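Local atomic coordinates of P43 (Trichuris muris, PDB entry 6QIX), a protein that is the major secreted protein of the whipworm, tethers to matrix and inhibits interleukin-13 function. Residues V99-D104 with S151-H156; P138-L143 with C362-E367; C290-V295 with D338-C343; D302-T307 with D319-M324. All coordinates share one frame; numbering follows the deposited sequence. Where two conformers were deposited one is given.

In the fold
The four contacts are spread over a single disulfide-rich chain. Contacts 1 and 2 both draw on the region of helix 139-151 and the strand that follows it, yet their centres lie about 25 Å apart. Contact 2, which holds an acetate, brings the C-terminal tail back across some 219 residues. Contacts 3 and 4 share helix 292-310: contact 3 ties the approach to it to strand 339-344, with Phe292 about 5 Å from a glycan NAG at the nearest atoms, and contact 4 packs its middle on helix 315-325. Contact 4 also touches contact 1, Lys155 O lying 3.9 Å from Asp319 OD2. The centres of contacts 1 and 3 are furthest apart, about 39 Å, on opposite sides of the chain's centre.

Contact 1 (V99-D104 with S151-H156); sequences VEVCHD and SIPKKH
Val99 packs its isopropyl group against the backbone and side chain of Ser151, and this pair buries most of the surface. All three side-chain carbons of the valine gather round one carbonyl: CG1 comes to 3.5 Å from Ser151 O and CG2 to 3.6 Å from the same oxygen. With CG1 anti to the backbone N (chi1 162°), the valine presents both methyls to it. CG2 is also 3.7 Å from Ser151 OG, a van der Waals contact with a methyl; the hydroxyl's hydrogen bond is to Met148 O, back along helix 139-151.

Two residues further on in each segment, Val101 meets Pro153 more loosely. Val101 CG2 is 4.3 Å from CG of the proline ring, an apolar touch at the margin. The other methyl of the valine, CG1, is occupied within its own segment: it lies 3.5 Å above the centre of the His103 ring. Within the segment of Pro153, Lys155 NZ folds back to donate a 2.8 Å hydrogen bond to Pro153 O, arriving in the carbonyl plane. Tyr37 OH is a further partner of that ammonium.

No hydrogen bond joins the segments; this is plain packing between one face of the strand pair 79-85 and 95-101 and the link from helix 139-151 to strand 155-160. Phe79, on the neighbouring strand 79-85, touches Val99, Ile152 and Pro153 together, while Cys168 of strand 163-168 lies against Pro153.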
loop_
_atom_site.group_PDB
_atom_site.type_symbol
_atom_site.label_atom_id
_atom_site.label_comp_id
_atom_site.label_asym_id
_atom_site.label_seq_id
_atom_site.Cartn_x
_atom_site.Cartn_y
_atom_site.Cartn_z
ATOM N N VAL A 99 -4.739 7.887 18.313
ATOM C CA VAL A 99 -6.009 7.381 17.804
ATOM C C VAL A 99 -6.769 6.676 18.925
ATOM O O VAL A 99 -6.191 5.917 19.716
ATOM C CB VAL A 99 -5.774 6.433 16.609
ATOM C CG1 VAL A 99 -6.973 5.565 16.314
ATOM C CG2 VAL A 99 -5.413 7.221 15.335
ATOM N N GLU A 100 -8.080 6.936 18.990
ATOM C CA GLU A 100 -8.984 6.252 19.907
ATOM C C GLU A 100 -10.166 5.746 19.100
ATOM O O GLU A 100 -10.918 6.542 18.522
ATOM C CB GLU A 100 -9.475 7.173 21.032
ATOM C CG GLU A 100 -10.368 6.495 22.056
ATOM C CD GLU A 100 -10.949 7.489 23.071
ATOM O OE1 GLU A 100 -10.352 8.578 23.259
ATOM O OE2 GLU A 100 -11.995 7.180 23.679
ATOM N N VAL A 101 -10.351 4.433 19.091
ATOM C CA VAL A 101 -11.434 3.842 18.321
ATOM C C VAL A 101 -12.773 4.216 18.941
ATOM O O VAL A 101 -12.932 4.262 20.165
ATOM C CB VAL A 101 -11.273 2.314 18.268
ATOM C CG1 VAL A 101 -12.498 1.684 17.717
ATOM C CG2 VAL A 101 -10.056 1.907 17.440
ATOM N N CYS A 102 -13.751 4.447 18.087
ATOM C CA CYS A 102 -15.128 4.710 18.496
ATOM C C CYS A 102 -15.892 3.386 18.422
ATOM O O CYS A 102 -16.465 3.042 17.400
ATOM C CB CYS A 102 -15.747 5.786 17.607
ATOM S SG CYS A 102 -14.964 7.406 17.808
ATOM N N HIS A 103 -15.894 2.635 19.527
ATOM C CA HIS A 103 -16.554 1.335 19.560
ATOM C C HIS A 103 -18.082 1.421 19.614
ATOM O O HIS A 103 -18.760 0.396 19.463
ATOM C CB HIS A 103 -16.048 0.547 20.773
ATOM C CG HIS A 103 -14.593 0.197 20.716
ATOM N ND1 HIS A 103 -14.094 -0.777 19.883
ATOM C CD2 HIS A 103 -13.533 0.685 21.403
ATOM C CE1 HIS A 103 -12.791 -0.895 20.076
ATOM N NE2 HIS A 103 -12.424 -0.008 20.983
ATOM N N ASP A 104 -18.651 2.607 19.809
ATOM C CA ASP A 104 -20.098 2.732 19.692
ATOM C C ASP A 104 -20.575 2.328 18.300
ATOM O O ASP A 104 -21.674 1.794 18.146
ATOM C CB ASP A 104 -20.546 4.164 20.010
ATOM C CG ASP A 104 -20.472 4.500 21.494
ATOM O OD1 ASP A 104 -20.376 3.579 22.357
ATOM O OD2 ASP A 104 -20.533 5.700 21.803
ATOM N N SER A 151 -1.577 3.872 12.519
ATOM C CA SER A 151 -2.501 4.170 13.600
ATOM C C SER A 151 -3.952 4.094 13.140
ATOM O O SER A 151 -4.854 3.944 13.984
ATOM C CB SER A 151 -2.186 5.548 14.202
ATOM O OG SER A 151 -2.433 6.600 13.300
ATOM N N ILE A 152 -4.198 4.136 11.833
ATOM C CA ILE A 152 -5.566 3.951 11.319
ATOM C C ILE A 152 -6.035 2.533 11.636
ATOM O O ILE A 152 -5.256 1.566 11.453
ATOM C CB ILE A 152 -5.618 4.213 9.800
ATOM C CG1 ILE A 152 -4.863 5.491 9.444
ATOM C CG2 ILE A 152 -7.054 4.226 9.298
ATOM C CD1 ILE A 152 -5.627 6.749 9.588
ATOM N N PRO A 153 -7.291 2.333 12.050
ATOM C CA PRO A 153 -7.758 0.974 12.377
ATOM C C PRO A 153 -7.631 0.026 11.187
ATOM O O PRO A 153 -7.967 0.374 10.051
ATOM C CB PRO A 153 -9.228 1.197 12.797
ATOM C CG PRO A 153 -9.267 2.596 13.261
ATOM C CD PRO A 153 -8.274 3.363 12.426
ATOM N N LYS A 154 -7.116 -1.182 11.450
ATOM C CA LYS A 154 -6.798 -2.128 10.387
ATOM C C LYS A 154 -7.999 -2.992 10.037
ATOM O O LYS A 154 -8.698 -3.510 10.916
ATOM C CB LYS A 154 -5.619 -2.977 10.821
ATOM C CG LYS A 154 -4.326 -2.162 10.954
ATOM C CD LYS A 154 -3.141 -3.052 11.096
ATOM C CE LYS A 154 -1.861 -2.244 11.069
ATOM N NZ LYS A 154 -1.738 -1.507 12.331
ATOM N N LYS A 155 -8.252 -3.139 8.750
ATOM C CA LYS A 155 -9.466 -3.820 8.305
ATOM C C LYS A 155 -9.256 -5.328 8.199
ATOM O O LYS A 155 -8.160 -5.806 7.865
ATOM C CB LYS A 155 -9.945 -3.265 6.953
ATOM C CG LYS A 155 -10.727 -1.971 7.030
ATOM C CD LYS A 155 -9.753 -0.879 7.405
ATOM C CE LYS A 155 -10.265 0.504 7.165
ATOM N NZ LYS A 155 -9.539 1.532 8.034
ATOM N N HIS A 156 -10.309 -6.066 8.548
ATOM C CA HIS A 156 -10.394 -7.528 8.494
ATOM C C HIS A 156 -11.710 -7.860 7.796
ATOM O O HIS A 156 -12.786 -7.625 8.355
ATOM C CB HIS A 156 -10.343 -8.140 9.892
ATOM C CG HIS A 156 -9.167 -7.664 10.727
ATOM N ND1 HIS A 156 -7.851 -7.903 10.375
ATOM C CD2 HIS A 156 -9.119 -6.957 11.880
ATOM C CE1 HIS A 156 -7.048 -7.384 11.287
ATOM N NE2 HIS A 156 -7.793 -6.805 12.214
#

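Contact 2 (P138-L143 with C362-E367). With ACT (acetate ion), chain G.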
loop_
_atom_site.group_PDB
_atom_site.type_symbol
_atom_site.label_atom_id
_atom_site.label_comp_id
_atom_site.label_asym_id
_atom_site.label_seq_id
_atom_site.Cartn_x
_atom_site.Cartn_y
_atom_site.Cartn_z
ATOM N N PRO A 138 13.527 11.247 2.889
ATOM C CA PRO A 138 14.393 11.064 4.065
ATOM C C PRO A 138 13.812 10.008 4.990
ATOM O O PRO A 138 12.597 9.940 5.196
ATOM C CB PRO A 138 14.410 12.443 4.733
ATOM C CG PRO A 138 13.903 13.415 3.652
ATOM C CD PRO A 138 12.919 12.587 2.851
ATOM N N SER A 139 14.694 9.188 5.553
ATOM C CA SER A 139 14.267 8.103 6.417
ATOM C C SER A 139 13.344 8.606 7.531
ATOM O O SER A 139 12.320 7.987 7.826
ATOM C CB SER A 139 15.501 7.396 6.991
ATOM O OG SER A 139 15.088 6.334 7.851
ATOM N N TYR A 140 13.669 9.749 8.145
ATOM C CA TYR A 140 12.846 10.216 9.266
ATOM C C TYR A 140 11.435 10.615 8.808
ATOM O O TYR A 140 10.468 10.479 9.585
ATOM C CB TYR A 140 13.569 11.363 10.008
ATOM C CG TYR A 140 13.436 12.733 9.386
ATOM C CD1 TYR A 140 12.440 13.599 9.802
ATOM C CD2 TYR A 140 14.310 13.165 8.381
ATOM C CE1 TYR A 140 12.305 14.850 9.245
ATOM C CE2 TYR A 140 14.176 14.418 7.811
ATOM C CZ TYR A 140 13.175 15.263 8.262
ATOM O OH TYR A 140 13.014 16.527 7.727
ATOM N N VAL A 141 11.293 11.063 7.552
ATOM C CA VAL A 141 9.984 11.372 6.974
ATOM C C VAL A 141 9.190 10.092 6.738
ATOM O O VAL A 141 8.001 9.965 7.111
ATOM C CB VAL A 141 10.182 12.152 5.663
ATOM C CG1 VAL A 141 8.866 12.367 4.956
ATOM C CG2 VAL A 141 10.872 13.501 5.959
ATOM N N ARG A 142 9.841 9.115 6.111
ATOM C CA ARG A 142 9.197 7.834 5.865
ATOM C C ARG A 142 8.691 7.240 7.165
ATOM O O ARG A 142 7.545 6.765 7.233
ATOM C CB ARG A 142 10.181 6.900 5.163
ATOM C CG ARG A 142 9.639 5.589 4.823
ATOM C CD ARG A 142 10.656 4.738 4.028
ATOM N NE ARG A 142 9.961 3.482 3.834
ATOM C CZ ARG A 142 10.050 2.735 2.760
ATOM N NH1 ARG A 142 10.860 3.130 1.753
ATOM N NH2 ARG A 142 9.340 1.601 2.718
ATOM N N LEU A 143 9.503 7.305 8.225
ATOM C CA LEU A 143 9.110 6.671 9.470
ATOM C C LEU A 143 7.994 7.446 10.151
ATOM O O LEU A 143 7.111 6.832 10.762
ATOM C CB LEU A 143 10.305 6.535 10.416
ATOM C CG LEU A 143 11.416 5.641 9.848
ATOM C CD1 LEU A 143 12.595 5.578 10.811
ATOM C CD2 LEU A 143 10.910 4.244 9.535
ATOM N N CYS A 362 1.150 12.738 -4.130
ATOM C CA CYS A 362 2.241 12.161 -3.351
ATOM C C CYS A 362 3.296 13.168 -2.937
ATOM O O CYS A 362 4.163 12.824 -2.133
ATOM C CB CYS A 362 2.979 11.053 -4.120
ATOM S SG CYS A 362 2.116 9.501 -4.163
ATOM N N LYS A 363 3.272 14.373 -3.488
ATOM C CA LYS A 363 4.340 15.327 -3.248
ATOM C C LYS A 363 4.433 15.684 -1.774
ATOM O O LYS A 363 3.421 15.760 -1.069
ATOM C CB LYS A 363 4.103 16.588 -4.080
ATOM C CG LYS A 363 4.585 16.450 -5.528
ATOM C CD LYS A 363 4.268 17.662 -6.382
ATOM C CE LYS A 363 4.716 17.411 -7.807
ATOM N NZ LYS A 363 4.310 18.501 -8.724
ATOM N N ARG A 364 5.666 15.887 -1.302
ATOM C CA ARG A 364 5.863 16.432 0.032
ATOM C C ARG A 364 5.161 17.780 0.131
ATOM O O ARG A 364 4.981 18.483 -0.866
ATOM C CB ARG A 364 7.356 16.562 0.348
ATOM C CG ARG A 364 7.976 15.243 0.786
ATOM C CD ARG A 364 9.457 15.354 1.029
ATOM N NE ARG A 364 9.742 15.965 2.318
ATOM C CZ ARG A 364 10.964 16.203 2.783
ATOM N NH1 ARG A 364 12.028 15.882 2.064
ATOM N NH2 ARG A 364 11.119 16.771 3.968
ATOM N N VAL A 365 4.744 18.135 1.348
ATOM C CA VAL A 365 3.936 19.342 1.519
ATOM C C VAL A 365 4.625 20.548 0.892
ATOM O O VAL A 365 3.988 21.351 0.208
ATOM C CB VAL A 365 3.620 19.574 3.009
ATOM C CG1 VAL A 365 2.786 18.413 3.576
ATOM C CG2 VAL A 365 4.915 19.766 3.794
ATOM N N HIS A 366 5.947 20.664 1.064
ATOM C CA HIS A 366 6.665 21.819 0.520
ATOM C C HIS A 366 6.804 21.774 -1.000
ATOM O O HIS A 366 7.030 22.819 -1.616
ATOM C CB HIS A 366 8.059 21.943 1.155
ATOM C CG HIS A 366 9.081 21.016 0.568
ATOM N ND1 HIS A 366 9.362 19.778 1.111
ATOM C CD2 HIS A 366 9.887 21.145 -0.514
ATOM C CE1 HIS A 366 10.293 19.185 0.383
ATOM N NE2 HIS A 366 10.630 19.993 -0.607
ATOM N N GLU A 367 6.698 20.598 -1.620
ATOM C CA GLU A 367 6.744 20.512 -3.074
ATOM C C GLU A 367 5.407 20.871 -3.725
ATOM O O GLU A 367 5.383 21.168 -4.920
ATOM C CB GLU A 367 7.151 19.096 -3.510
ATOM C CG GLU A 367 8.582 18.664 -3.145
ATOM C CD GLU A 367 8.809 17.164 -3.344
ATOM O OE1 GLU A 367 7.821 16.361 -3.244
ATOM O OE2 GLU A 367 9.988 16.792 -3.590
HETATM C C ACT G . 8.051 16.641 5.234
HETATM O O ACT G . 9.158 17.126 5.606
HETATM O OXT ACT G . 7.636 16.424 4.067
HETATM C CH3 ACT G . 7.069 16.212 6.342
#
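Arg364 reaches Pro138 and Val141 at the start of helix 139-151 with its guanidinium; the arginine was modelled in two conformers, and this account holds for one of them. Packing against the guanidinium comes from carbon atoms: Val141 CG2 lies over one face of the flat group, 3.8 Å above its plane and toward the rim, and His366 CE1 covers the opposite face. Pro138 touches obliquely, its CG 3.5 Å from Arg364 NH1.

The polar contacts lie at the edge. An acetate ion, probably from the crystallisation liquor, accepts two nearly straight hydrogen bonds: Arg364 NE to OXT at 2.8 Å and Arg364 NH2 to O at 2.6 Å. This paired grip would hold the guanidinium in this rotation in the conformer given, and the bend at chi3 (79°) swings it to the acetate. Tyr140 OH approaches NH2 obliquely without bonding it; that hydroxyl pairs with Asn88 OD1, and Asn88 ND2 also binds the acetate.

Within the tail, Arg364 N donates to Glu367 OE1 at 2.9 Å, and Glu367 OE2 forms a salt bridge with Arg134. The tail, which follows strand 356-358, is tied down by the Cys362–Cys131 disulfide and lies beside the N-terminal turn of helix 139-151.

Contact 3 (C290-V295 with D338-C343); sequences CAFPRV and DKCKCC
A disulfide between Cys290 and Cys340 carries this contact, bonding a residue of the loop that leads into helix 292-310 to strand 339-344. The SG atoms of Cys290 and Cys340 are 2.1 Å apart, and chi3 of -89° gives the bridge a left-handed twist close to a right angle. Both cysteines hold SG anti to the carbonyl carbon, with chi1 near -60°, and their CA atoms come to 5.6 Å.

Phe292 adds a sulfur–aromatic contact. Its CE2 is 4.1 Å from Cys340 SG, and the sulfur stands 5.4 Å from the ring centroid, approaching obliquely. The ring gets there because Phe292 CG sits between the backbone N and the carbonyl carbon (chi1 57°). CD of Pro293, the following residue, packs against one ring face near its rim.

The beta carbons of Lys339 and Lys341 point away; the ammonium of Lys339 forms a salt bridge with Asp284, and that of Lys341 a hydrogen bond with Thr282 OG1. Cysteines of this central strand of the antiparallel sheet 281-284, 339-344, 331-336 cross-link it to its surroundings. Cys340, Cys342, Cys343 and Cys344 recur as Cys164, Cys166, Cys167 and Cys168 in strand 163-168, where Cys119–Cys164 is the counterpart of this bridge.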
loop_
_atom_site.group_PDB
_atom_site.type_symbol
_atom_site.label_atom_id
_atom_site.label_comp_id
_atom_site.label_asym_id
_atom_site.label_seq_id
_atom_site.Cartn_x
_atom_site.Cartn_y
_atom_site.Cartn_z
ATOM N N CYS A 290 -0.072 1.005 -25.357
ATOM C CA CYS A 290 0.766 1.047 -24.173
ATOM C C CYS A 290 0.002 0.582 -22.960
ATOM O O CYS A 290 0.408 0.843 -21.836
ATOM C CB CYS A 290 1.333 2.446 -23.960
ATOM S SG CYS A 290 2.434 2.915 -25.376
ATOM N N ALA A 291 -1.103 -0.110 -23.180
ATOM C CA ALA A 291 -1.916 -0.586 -22.089
ATOM C C ALA A 291 -1.381 -1.851 -21.436
ATOM O O ALA A 291 -1.863 -2.211 -20.359
ATOM C CB ALA A 291 -3.315 -0.833 -22.633
ATOM N N PHE A 292 -0.423 -2.552 -22.040
ATOM C CA PHE A 292 -0.138 -3.898 -21.560
ATOM C C PHE A 292 0.361 -3.939 -20.118
ATOM O O PHE A 292 0.082 -4.939 -19.435
ATOM C CB PHE A 292 0.852 -4.617 -22.493
ATOM C CG PHE A 292 2.153 -3.901 -22.692
ATOM C CD1 PHE A 292 3.280 -4.243 -21.960
ATOM C CD2 PHE A 292 2.259 -2.906 -23.640
ATOM C CE1 PHE A 292 4.495 -3.568 -22.163
ATOM C CE2 PHE A 292 3.462 -2.234 -23.847
ATOM C CZ PHE A 292 4.573 -2.575 -23.089
ATOM N N PRO A 293 1.054 -2.930 -19.587
ATOM C CA PRO A 293 1.411 -3.017 -18.155
ATOM C C PRO A 293 0.194 -3.114 -17.248
ATOM O O PRO A 293 0.153 -3.950 -16.338
ATOM C CB PRO A 293 2.206 -1.737 -17.915
ATOM C CG PRO A 293 2.671 -1.300 -19.295
ATOM C CD PRO A 293 1.581 -1.705 -20.234
ATOM N N ARG A 294 -0.822 -2.281 -17.469
ATOM C CA ARG A 294 -2.010 -2.353 -16.623
ATOM C C ARG A 294 -2.716 -3.698 -16.782
ATOM O O ARG A 294 -3.146 -4.321 -15.790
ATOM C CB ARG A 294 -2.957 -1.202 -16.950
ATOM C CG ARG A 294 -4.179 -1.146 -16.046
ATOM C CD ARG A 294 -5.480 -1.341 -16.827
ATOM N NE ARG A 294 -5.696 -0.296 -17.827
ATOM C CZ ARG A 294 -6.051 -0.519 -19.093
ATOM N NH1 ARG A 294 -6.231 -1.762 -19.539
ATOM N NH2 ARG A 294 -6.226 0.505 -19.918
ATOM N N VAL A 295 -2.860 -4.157 -18.025
ATOM C CA VAL A 295 -3.490 -5.448 -18.271
ATOM C C VAL A 295 -2.773 -6.541 -17.502
ATOM O O VAL A 295 -3.412 -7.419 -16.885
ATOM C CB VAL A 295 -3.518 -5.766 -19.774
ATOM C CG1 VAL A 295 -4.049 -7.156 -19.983
ATOM C CG2 VAL A 295 -4.346 -4.709 -20.511
ATOM N N ASP A 338 6.191 5.994 -31.840
ATOM C CA ASP A 338 6.022 4.552 -31.923
ATOM C C ASP A 338 6.392 3.833 -30.620
ATOM O O ASP A 338 6.480 2.599 -30.605
ATOM C CB ASP A 338 6.881 4.004 -33.061
ATOM C CG ASP A 338 8.326 4.488 -32.977
ATOM O OD1 ASP A 338 9.219 3.736 -33.429
ATOM O OD2 ASP A 338 8.559 5.618 -32.458
ATOM N N LYS A 339 6.598 4.563 -29.534
ATOM C CA LYS A 339 7.093 3.944 -28.307
ATOM C C LYS A 339 6.198 4.231 -27.118
ATOM O O LYS A 339 5.410 5.154 -27.122
ATOM C CB LYS A 339 8.509 4.423 -27.958
ATOM C CG LYS A 339 9.555 4.181 -29.057
ATOM C CD LYS A 339 9.826 2.695 -29.207
ATOM C CE LYS A 339 10.920 2.413 -30.223
ATOM N NZ LYS A 339 11.063 0.935 -30.409
ATOM N N CYS A 340 6.396 3.458 -26.048
ATOM C CA CYS A 340 5.724 3.672 -24.782
ATOM C C CYS A 340 6.736 4.231 -23.805
ATOM O O CYS A 340 7.784 3.629 -23.639
ATOM C CB CYS A 340 5.178 2.349 -24.212
ATOM S SG CYS A 340 3.969 1.555 -25.321
ATOM N N LYS A 341 6.417 5.339 -23.145
ATOM C CA LYS A 341 7.303 5.992 -22.174
ATOM C C LYS A 341 6.696 5.828 -20.791
ATOM O O LYS A 341 5.601 6.344 -20.522
ATOM C CB LYS A 341 7.461 7.466 -22.526
ATOM C CG LYS A 341 8.038 7.689 -23.938
ATOM C CD LYS A 341 9.548 7.354 -23.980
ATOM C CE LYS A 341 10.072 7.664 -25.376
ATOM N NZ LYS A 341 11.517 7.450 -25.487
ATOM N N CYS A 342 7.384 5.093 -19.907
ATOM C CA CYS A 342 6.729 4.573 -18.712
ATOM C C CYS A 342 7.499 4.917 -17.446
ATOM O O CYS A 342 8.727 4.891 -17.428
ATOM C CB CYS A 342 6.573 3.048 -18.777
ATOM S SG CYS A 342 5.721 2.469 -20.287
ATOM N N CYS A 343 6.741 5.173 -16.390
ATOM C CA CYS A 343 7.261 5.384 -15.044
ATOM C C CYS A 343 6.437 4.600 -14.020
ATOM O O CYS A 343 5.248 4.338 -14.217
ATOM C CB CYS A 343 7.200 6.887 -14.636
ATOM S SG CYS A 343 7.885 8.056 -15.823
#

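Contact 4 (D302-T307 with D319-M324)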
loop_
_atom_site.group_PDB
_atom_site.type_symbol
_atom_site.label_atom_id
_atom_site.label_comp_id
_atom_site.label_asym_id
_atom_site.label_seq_id
_atom_site.Cartn_x
_atom_site.Cartn_y
_atom_site.Cartn_z
ATOM N N ASP A 302 -6.044 -10.667 -10.500
ATOM C CA ASP A 302 -7.139 -11.615 -10.688
ATOM C C ASP A 302 -6.692 -13.009 -10.272
ATOM O O ASP A 302 -7.438 -13.744 -9.592
ATOM C CB ASP A 302 -7.593 -11.621 -12.159
ATOM C CG ASP A 302 -8.453 -10.404 -12.536
ATOM O OD1 ASP A 302 -8.966 -9.713 -11.635
ATOM O OD2 ASP A 302 -8.605 -10.113 -13.757
ATOM N N ASP A 303 -5.475 -13.397 -10.683
ATOM C CA ASP A 303 -4.970 -14.728 -10.361
ATOM C C ASP A 303 -4.734 -14.891 -8.859
ATOM O O ASP A 303 -5.058 -15.944 -8.283
ATOM C CB ASP A 303 -3.694 -15.000 -11.146
ATOM C CG ASP A 303 -3.963 -15.159 -12.653
ATOM O OD1 ASP A 303 -2.990 -15.166 -13.441
ATOM O OD2 ASP A 303 -5.151 -15.283 -13.052
ATOM N N PHE A 304 -4.189 -13.862 -8.204
ATOM C CA PHE A 304 -3.999 -13.935 -6.758
ATOM C C PHE A 304 -5.339 -14.081 -6.040
ATOM O O PHE A 304 -5.490 -14.890 -5.112
ATOM C CB PHE A 304 -3.258 -12.693 -6.223
ATOM C CG PHE A 304 -3.324 -12.599 -4.722
ATOM C CD1 PHE A 304 -2.586 -13.479 -3.940
ATOM C CD2 PHE A 304 -4.166 -11.686 -4.096
ATOM C CE1 PHE A 304 -2.676 -13.467 -2.535
ATOM C CE2 PHE A 304 -4.272 -11.671 -2.693
ATOM C CZ PHE A 304 -3.520 -12.544 -1.902
ATOM N N THR A 305 -6.314 -13.250 -6.411
ATOM C CA THR A 305 -7.600 -13.275 -5.712
ATOM C C THR A 305 -8.276 -14.634 -5.868
ATOM O O THR A 305 -8.760 -15.226 -4.878
ATOM C CB THR A 305 -8.460 -12.118 -6.242
ATOM O OG1 THR A 305 -7.784 -10.865 -5.966
ATOM C CG2 THR A 305 -9.857 -12.101 -5.657
ATOM N N ALA A 306 -8.266 -15.171 -7.095
ATOM C CA ALA A 306 -8.764 -16.525 -7.315
ATOM C C ALA A 306 -7.980 -17.568 -6.514
ATOM O O ALA A 306 -8.575 -18.492 -5.941
ATOM C CB ALA A 306 -8.699 -16.846 -8.800
ATOM N N THR A 307 -6.648 -17.457 -6.469
ATOM C CA THR A 307 -5.851 -18.418 -5.701
ATOM C C THR A 307 -6.147 -18.323 -4.216
ATOM O O THR A 307 -6.094 -19.334 -3.504
ATOM C CB THR A 307 -4.353 -18.181 -5.919
ATOM O OG1 THR A 307 -4.029 -18.425 -7.276
ATOM C CG2 THR A 307 -3.515 -19.110 -5.026
ATOM N N ASP A 319 -4.233 -11.118 3.384
ATOM C CA ASP A 319 -3.748 -9.748 3.532
ATOM C C ASP A 319 -2.223 -9.705 3.547
ATOM O O ASP A 319 -1.590 -8.816 2.932
ATOM C CB ASP A 319 -4.313 -9.143 4.822
ATOM C CG ASP A 319 -5.822 -8.851 4.737
ATOM O OD1 ASP A 319 -6.322 -8.823 3.577
ATOM O OD2 ASP A 319 -6.476 -8.619 5.808
ATOM N N GLY A 320 -1.611 -10.662 4.224
ATOM C CA GLY A 320 -0.158 -10.654 4.292
ATOM C C GLY A 320 0.482 -10.817 2.931
ATOM O O GLY A 320 1.422 -10.114 2.609
ATOM N N TYR A 321 -0.016 -11.767 2.116
ATOM C CA TYR A 321 0.481 -11.902 0.759
ATOM C C TYR A 321 0.166 -10.655 -0.052
ATOM O O TYR A 321 1.007 -10.171 -0.834
ATOM C CB TYR A 321 -0.130 -13.126 0.081
ATOM C CG TYR A 321 0.531 -14.443 0.390
ATOM C CD1 TYR A 321 1.852 -14.701 0.035
ATOM C CD2 TYR A 321 -0.176 -15.452 1.039
ATOM C CE1 TYR A 321 2.448 -15.912 0.320
ATOM C CE2 TYR A 321 0.417 -16.674 1.340
ATOM C CZ TYR A 321 1.717 -16.900 0.966
ATOM O OH TYR A 321 2.305 -18.121 1.254
ATOM N N ALA A 322 -1.046 -10.117 0.105
ATOM C CA ALA A 322 -1.449 -9.012 -0.755
ATOM C C ALA A 322 -0.578 -7.783 -0.480
ATOM O O ALA A 322 -0.285 -7.019 -1.390
ATOM C CB ALA A 322 -2.925 -8.690 -0.547
ATOM N N LYS A 323 -0.221 -7.532 0.790
ATOM C CA LYS A 323 0.627 -6.380 1.086
ATOM C C LYS A 323 1.971 -6.482 0.384
ATOM O O LYS A 323 2.518 -5.454 -0.059
ATOM C CB LYS A 323 0.800 -6.224 2.609
ATOM C CG LYS A 323 -0.480 -5.739 3.296
ATOM C CD LYS A 323 -0.344 -5.749 4.811
ATOM C CE LYS A 323 -1.607 -5.583 5.487
ATOM N NZ LYS A 323 -1.368 -5.587 6.994
ATOM N N MET A 324 2.518 -7.693 0.263
ATOM C CA MET A 324 3.753 -7.883 -0.495
ATOM C C MET A 324 3.510 -7.652 -1.991
ATOM O O MET A 324 4.287 -6.951 -2.660
ATOM C CB MET A 324 4.314 -9.296 -0.235
ATOM C CG MET A 324 4.665 -9.607 1.228
ATOM S SD MET A 324 5.230 -11.324 1.505
ATOM C CE MET A 324 6.883 -11.286 0.805
#
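Two consecutive helices, 292-310 and 315-325, pack here, and these two segments meet mainly through Phe304, which projects from the first onto the backbone and beta carbons of the second. The nearest backbones are those of Phe304 and Ala322, with CA atoms 8.2 Å apart.

The far end of the Phe304 ring does the touching. CE1 is 3.7 Å from Tyr321 CB and, on the other side of the ring tip, CE2 is 3.9 Å from Ala322 CB; CZ, between them, comes to 4.0 Å from Ala322 N. The ring therefore straddles two successive residues of helix 315-325, meeting each obliquely. With CG anti to the backbone N (chi1 167°), the torsion carries the ring toward helix 315-325. Tyr321 offers its CB alone: chi1 of -82° carries the phenol ring away from Phe304, and it meets Phe260 edge-to-face instead. A hexaethylene glycol molecule, probably from the crystallisation liquor, lies about 3 Å from that tyrosine side chain at the nearest atoms.

Other residues also surround Phe304. Tyr225 meets its ring edge-to-face, and Arg318 and Leu325 of helix 315-325 touch it too. One turn along, Thr307 OG1 donates to Asp303 O at 2.9 Å from one face of the carbonyl plane while Thr307 N uses the opposite face.

No hydrogen bond or salt bridge joins the two segments: Thr307 OG1 is bonded within its own helix and Tyr321 OH elsewhere in the structure. Without directional bonds, the fit of the Phe304 ring against the small beta carbons rests on shape and burial.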